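Local coordinates for berberine bridge enzyme-like 28 (Arabidopsis thaliana, PDB 5D79), which is a secreted, FAD-dependent berberine bridge enzyme-like oxidoreductase involved in adaptation to salt stress, at residues K165-P170 against V244-P250; F302-Y306 against S339-F343. All blocks are in the same frame, centred on the assembly; numbering follows the deposited sequence.

Contact 1 (K165-P170 against V244-P250)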
# COMPACT_ATOMS: atom_id res chain seq x y z
N LYS A 165 21.65 -5.07 -12.32
CA LYS A 165 21.53 -3.65 -12.05
C LYS A 165 20.69 -2.91 -13.11
O LYS A 165 20.41 -1.71 -12.97
CB LYS A 165 22.93 -3.03 -11.96
CG LYS A 165 23.86 -3.74 -11.01
CD LYS A 165 23.34 -3.67 -9.57
CE LYS A 165 24.25 -4.43 -8.61
NZ LYS A 165 23.63 -4.66 -7.28
N SER A 166 20.27 -3.62 -14.15
CA SER A 166 19.56 -2.97 -15.25
C SER A 166 18.05 -3.28 -15.26
O SER A 166 17.36 -2.94 -16.22
CB SER A 166 20.19 -3.36 -16.59
OG SER A 166 20.11 -4.76 -16.81
N LEU A 167 17.55 -3.92 -14.21
CA LEU A 167 16.12 -4.17 -14.09
C LEU A 167 15.59 -3.73 -12.74
O LEU A 167 16.35 -3.61 -11.78
CB LEU A 167 15.80 -5.65 -14.30
CG LEU A 167 15.97 -6.28 -15.68
CD1 LEU A 167 15.44 -7.71 -15.67
CD2 LEU A 167 15.28 -5.45 -16.74
N ALA A 168 14.29 -3.49 -12.69
CA ALA A 168 13.64 -3.01 -11.48
C ALA A 168 12.19 -3.48 -11.45
O ALA A 168 11.72 -4.15 -12.36
CB ALA A 168 13.70 -1.48 -11.40
N PHE A 169 11.48 -3.13 -10.39
CA PHE A 169 10.06 -3.33 -10.40
C PHE A 169 9.42 -2.16 -9.67
O PHE A 169 9.90 -1.75 -8.62
CB PHE A 169 9.67 -4.67 -9.77
CG PHE A 169 8.21 -4.98 -9.91
CD1 PHE A 169 7.71 -5.42 -11.13
CD2 PHE A 169 7.33 -4.78 -8.86
CE1 PHE A 169 6.36 -5.67 -11.28
CE2 PHE A 169 5.98 -5.03 -9.00
CZ PHE A 169 5.49 -5.47 -10.21
N PRO A 170 8.34 -1.61 -10.25
CA PRO A 170 7.67 -0.43 -9.71
C PRO A 170 6.69 -0.77 -8.57
O PRO A 170 5.53 -1.05 -8.84
CB PRO A 170 6.93 0.13 -10.92
CG PRO A 170 6.60 -1.09 -11.73
CD PRO A 170 7.75 -2.03 -11.54
N VAL A 244 5.31 -11.22 -12.28
CA VAL A 244 5.67 -9.83 -12.53
C VAL A 244 6.39 -9.64 -13.87
O VAL A 244 7.02 -10.55 -14.40
CB VAL A 244 6.55 -9.25 -11.39
CG1 VAL A 244 5.82 -9.31 -10.07
CG2 VAL A 244 7.88 -9.98 -11.29
N LYS A 245 6.25 -8.43 -14.41
CA LYS A 245 7.03 -8.00 -15.55
C LYS A 245 8.11 -7.04 -15.05
O LYS A 245 7.80 -6.00 -14.48
CB LYS A 245 6.14 -7.34 -16.60
CG LYS A 245 6.82 -7.10 -17.93
CD LYS A 245 7.31 -8.42 -18.51
CE LYS A 245 8.46 -8.20 -19.45
NZ LYS A 245 8.89 -9.48 -20.05
N LEU A 246 9.37 -7.40 -15.24
CA LEU A 246 10.48 -6.54 -14.81
C LEU A 246 10.72 -5.41 -15.81
O LEU A 246 10.63 -5.61 -17.01
CB LEU A 246 11.75 -7.38 -14.62
CG LEU A 246 11.66 -8.52 -13.60
CD1 LEU A 246 12.96 -9.32 -13.50
CD2 LEU A 246 11.22 -8.03 -12.21
N VAL A 247 11.01 -4.21 -15.30
CA VAL A 247 11.12 -3.03 -16.14
C VAL A 247 12.57 -2.58 -16.20
O VAL A 247 13.37 -2.90 -15.33
CB VAL A 247 10.22 -1.88 -15.65
CG1 VAL A 247 8.75 -2.29 -15.71
CG2 VAL A 247 10.61 -1.45 -14.25
N ASP A 248 12.90 -1.83 -17.25
CA ASP A 248 14.30 -1.50 -17.50
C ASP A 248 14.69 -0.23 -16.79
O ASP A 248 13.92 0.72 -16.72
CB ASP A 248 14.57 -1.37 -19.00
CG ASP A 248 14.17 -2.62 -19.78
OD1 ASP A 248 14.83 -3.65 -19.62
OD2 ASP A 248 13.20 -2.55 -20.56
N VAL A 249 15.89 -0.23 -16.25
CA VAL A 249 16.47 0.95 -15.66
C VAL A 249 17.91 1.00 -16.08
O VAL A 249 18.54 -0.04 -16.32
CB VAL A 249 16.39 0.96 -14.09
CG1 VAL A 249 14.98 1.25 -13.61
CG2 VAL A 249 16.90 -0.33 -13.49
N PRO A 250 18.46 2.20 -16.20
CA PRO A 250 19.90 2.31 -16.39
C PRO A 250 20.69 1.88 -15.15
O PRO A 250 20.23 2.04 -14.02
CB PRO A 250 20.10 3.80 -16.69
CG PRO A 250 18.77 4.25 -17.20
CD PRO A 250 17.77 3.48 -16.39
O HOH W 1 20.23 0.46 -11.87

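Contact 2 (F302-Y306 against S339-F343)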
# COMPACT_ATOMS: atom_id res chain seq x y z
N PHE A 302 12.11 18.12 -0.34
CA PHE A 302 11.96 17.74 -1.74
C PHE A 302 12.97 16.67 -2.11
O PHE A 302 14.17 16.93 -2.19
CB PHE A 302 12.14 18.96 -2.63
CG PHE A 302 11.26 20.10 -2.24
CD1 PHE A 302 9.97 20.19 -2.74
CD2 PHE A 302 11.72 21.08 -1.38
CE1 PHE A 302 9.15 21.24 -2.38
CE2 PHE A 302 10.90 22.13 -1.01
CZ PHE A 302 9.61 22.21 -1.51
N THR A 303 12.47 15.46 -2.34
CA THR A 303 13.31 14.33 -2.71
C THR A 303 12.84 13.78 -4.05
O THR A 303 11.67 13.89 -4.42
CB THR A 303 13.28 13.22 -1.66
OG1 THR A 303 11.93 12.81 -1.44
CG2 THR A 303 13.84 13.74 -0.37
N GLY A 304 13.76 13.17 -4.78
CA GLY A 304 13.42 12.71 -6.11
C GLY A 304 14.33 11.66 -6.68
O GLY A 304 15.45 11.46 -6.21
N LEU A 305 13.83 10.99 -7.71
CA LEU A 305 14.57 9.96 -8.42
C LEU A 305 14.49 10.30 -9.90
O LEU A 305 13.41 10.45 -10.47
CB LEU A 305 13.99 8.58 -8.13
CG LEU A 305 14.54 7.46 -9.02
CD1 LEU A 305 15.97 7.19 -8.69
CD2 LEU A 305 13.72 6.20 -8.88
N TYR A 306 15.65 10.45 -10.52
CA TYR A 306 15.70 10.71 -11.94
C TYR A 306 16.28 9.49 -12.64
O TYR A 306 17.36 9.01 -12.27
CB TYR A 306 16.52 11.97 -12.22
CG TYR A 306 16.63 12.29 -13.69
CD1 TYR A 306 15.54 12.76 -14.40
CD2 TYR A 306 17.83 12.11 -14.36
CE1 TYR A 306 15.64 13.06 -15.74
CE2 TYR A 306 17.94 12.40 -15.70
CZ TYR A 306 16.85 12.87 -16.38
OH TYR A 306 16.98 13.16 -17.72
N SER A 339 19.06 3.21 -4.70
CA SER A 339 18.08 4.28 -4.50
C SER A 339 16.90 3.78 -3.64
O SER A 339 16.24 4.57 -2.97
CB SER A 339 17.58 4.83 -5.83
OG SER A 339 16.58 3.99 -6.38
N VAL A 340 16.65 2.48 -3.69
CA VAL A 340 15.66 1.85 -2.81
C VAL A 340 16.07 1.99 -1.33
O VAL A 340 15.26 2.37 -0.49
CB VAL A 340 15.48 0.34 -3.17
CG1 VAL A 340 14.63 -0.37 -2.13
CG2 VAL A 340 14.87 0.17 -4.56
N LEU A 341 17.32 1.69 -1.02
CA LEU A 341 17.81 1.88 0.34
C LEU A 341 17.74 3.35 0.70
O LEU A 341 17.45 3.73 1.83
CB LEU A 341 19.25 1.38 0.49
CG LEU A 341 19.53 -0.09 0.78
CD1 LEU A 341 19.14 -0.94 -0.40
CD2 LEU A 341 20.99 -0.29 1.09
N TRP A 342 18.01 4.19 -0.29
CA TRP A 342 18.04 5.62 -0.08
C TRP A 342 16.67 6.09 0.38
O TRP A 342 16.53 6.69 1.44
CB TRP A 342 18.46 6.32 -1.36
CG TRP A 342 18.88 7.75 -1.22
CD1 TRP A 342 20.14 8.21 -0.87
CD2 TRP A 342 18.08 8.90 -1.44
NE1 TRP A 342 20.14 9.59 -0.87
CE2 TRP A 342 18.89 10.03 -1.22
CE3 TRP A 342 16.74 9.09 -1.81
CZ2 TRP A 342 18.41 11.33 -1.35
CZ3 TRP A 342 16.26 10.39 -1.94
CH2 TRP A 342 17.09 11.49 -1.71
N PHE A 343 15.65 5.77 -0.40
CA PHE A 343 14.31 6.21 -0.08
C PHE A 343 13.79 5.52 1.17
O PHE A 343 12.94 6.06 1.86
CB PHE A 343 13.36 5.98 -1.26
CG PHE A 343 13.35 7.10 -2.25
CD1 PHE A 343 12.65 8.26 -1.99
CD2 PHE A 343 14.06 7.00 -3.44
CE1 PHE A 343 12.64 9.29 -2.89
CE2 PHE A 343 14.05 8.03 -4.34
CZ PHE A 343 13.34 9.17 -4.07

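Contact 1 (K165-P170 against V244-P250)
Phe169 lays its ring against Val244 and Lys245 at the tightly packed end of this contact. With CG anti to the backbone N (chi1 -173°), the ring is carried toward 244-250, where Val244 CG1 stands over one face, 4.2 Å from the centroid of the Phe169 ring; at 28° off the ring normal this is a CH-pi contact. Pro170 CD covers the opposite face, offset toward the rim. Lys245 O meets the ring edge in its plane, 3.4 Å from Phe169 CD1. This carbonyl oxygen is buried and has no hydrogen-bonding partner in the model, leaving the aromatic edge as a close neighbour. Leu156 and Ile160 of helix 153-163 also touch the ring.

Next to this cluster the backbones pair as a short antiparallel two-residue bridge in the FAD-binding PCMH-type domain, strand 167-168 against strand 238-248. Ala168 and Val247 form the hydrogen-bonded pair: Ala168 N gives to Val247 O at 2.9 Å, and Val247 N returns a bond to Ala168 O at 3.0 Å. On their side of the sheet, Ala168 CB rests 3.7 Å from Val249 CG1. The buried Val249 also bonds Ser166 O through its N at 3.1 Å, nearly straight at 175°. Leu167 and Asp248, the non-hydrogen-bonded pair, occupy the other side, with Leu167 CD2 3.4 Å from Asp248 OD1, an oxygen salt-bridged to Arg143.

The solvent side is looser. Ser166 is partly exposed, Lys165 leads away with its NZ hydrogen-bonded to Gly161 O, and Pro250 is exposed.

Contact 2 (F302-Y306 against S339-F343)
Phe343 presses its ring edge against the backbone of Gly304, with CZ 3.7 Å from Gly304 C and that carbon close to the ring plane. The motif is a helix laid over an antiparallel sheet: strand 298-306 is an inner strand of the seven-stranded sheet, and helix 336-343 runs nearly antiparallel to it, the local axes 10.4 Å apart at 168°. No hydrogen bond crosses between the segments; they meet through carbon-to-carbon and carbon-to-oxygen approaches.

Gly304 brings only backbone to this face, while its neighbours Thr303 and Leu305 both direct their side chains at the helix and flank the Phe343 ring. Thr303 OG1 lies 3.9 Å from Phe343 CE1, and Leu305 CB lies 3.8 Å from Phe343 CE2. Both approach obliquely. Leu305, with CG on the far side from its backbone N (chi1 170°), brings CD1 to 4.0 Å from Ser339 CB. Thr303 also meets the indole, its CB being near the ring plane at the edge, 4.1 Å from Trp342 CZ3.

The two aromatic rings also pack on each other. Trp342 CE3 stands 3.7 Å above the Phe343 ring plane, over its centre, with the ring planes steeply inclined at about 77°. Further out, the indole is covered by Lys257 in a cation-pi interaction and by Val255, both from strand 253-260. That strand is paired with 298-306 through backbone bonds such as Gly304 with Phe256, while Thr303 bonds through its backbone to Arg287 on the other neighbouring strand. One helical turn back, Phe343 N bonds Ser339 O at 2.9 Å, and Ser339 OG is hydrogen-bonded to Trp336 O.

Contacts 1 and 2 have centres 16 Å apart and come to about 7 Å between nearest atoms, so they do not touch directly. Helix 336-343 bridges them: at its start Trp336 packs on Ala168 and Val249 and Ile337 meets Lys165, whereas its last residues serve contact 2. The chain supplies a second connection, because 244-250 runs on into strand 253-260, the partner of 298-306, and Pro250 touches Ile307. Neither contact includes the cofactor; the side chains of Pro170 and Phe343 are about 10 Å and 9 Å from FAD, respectively.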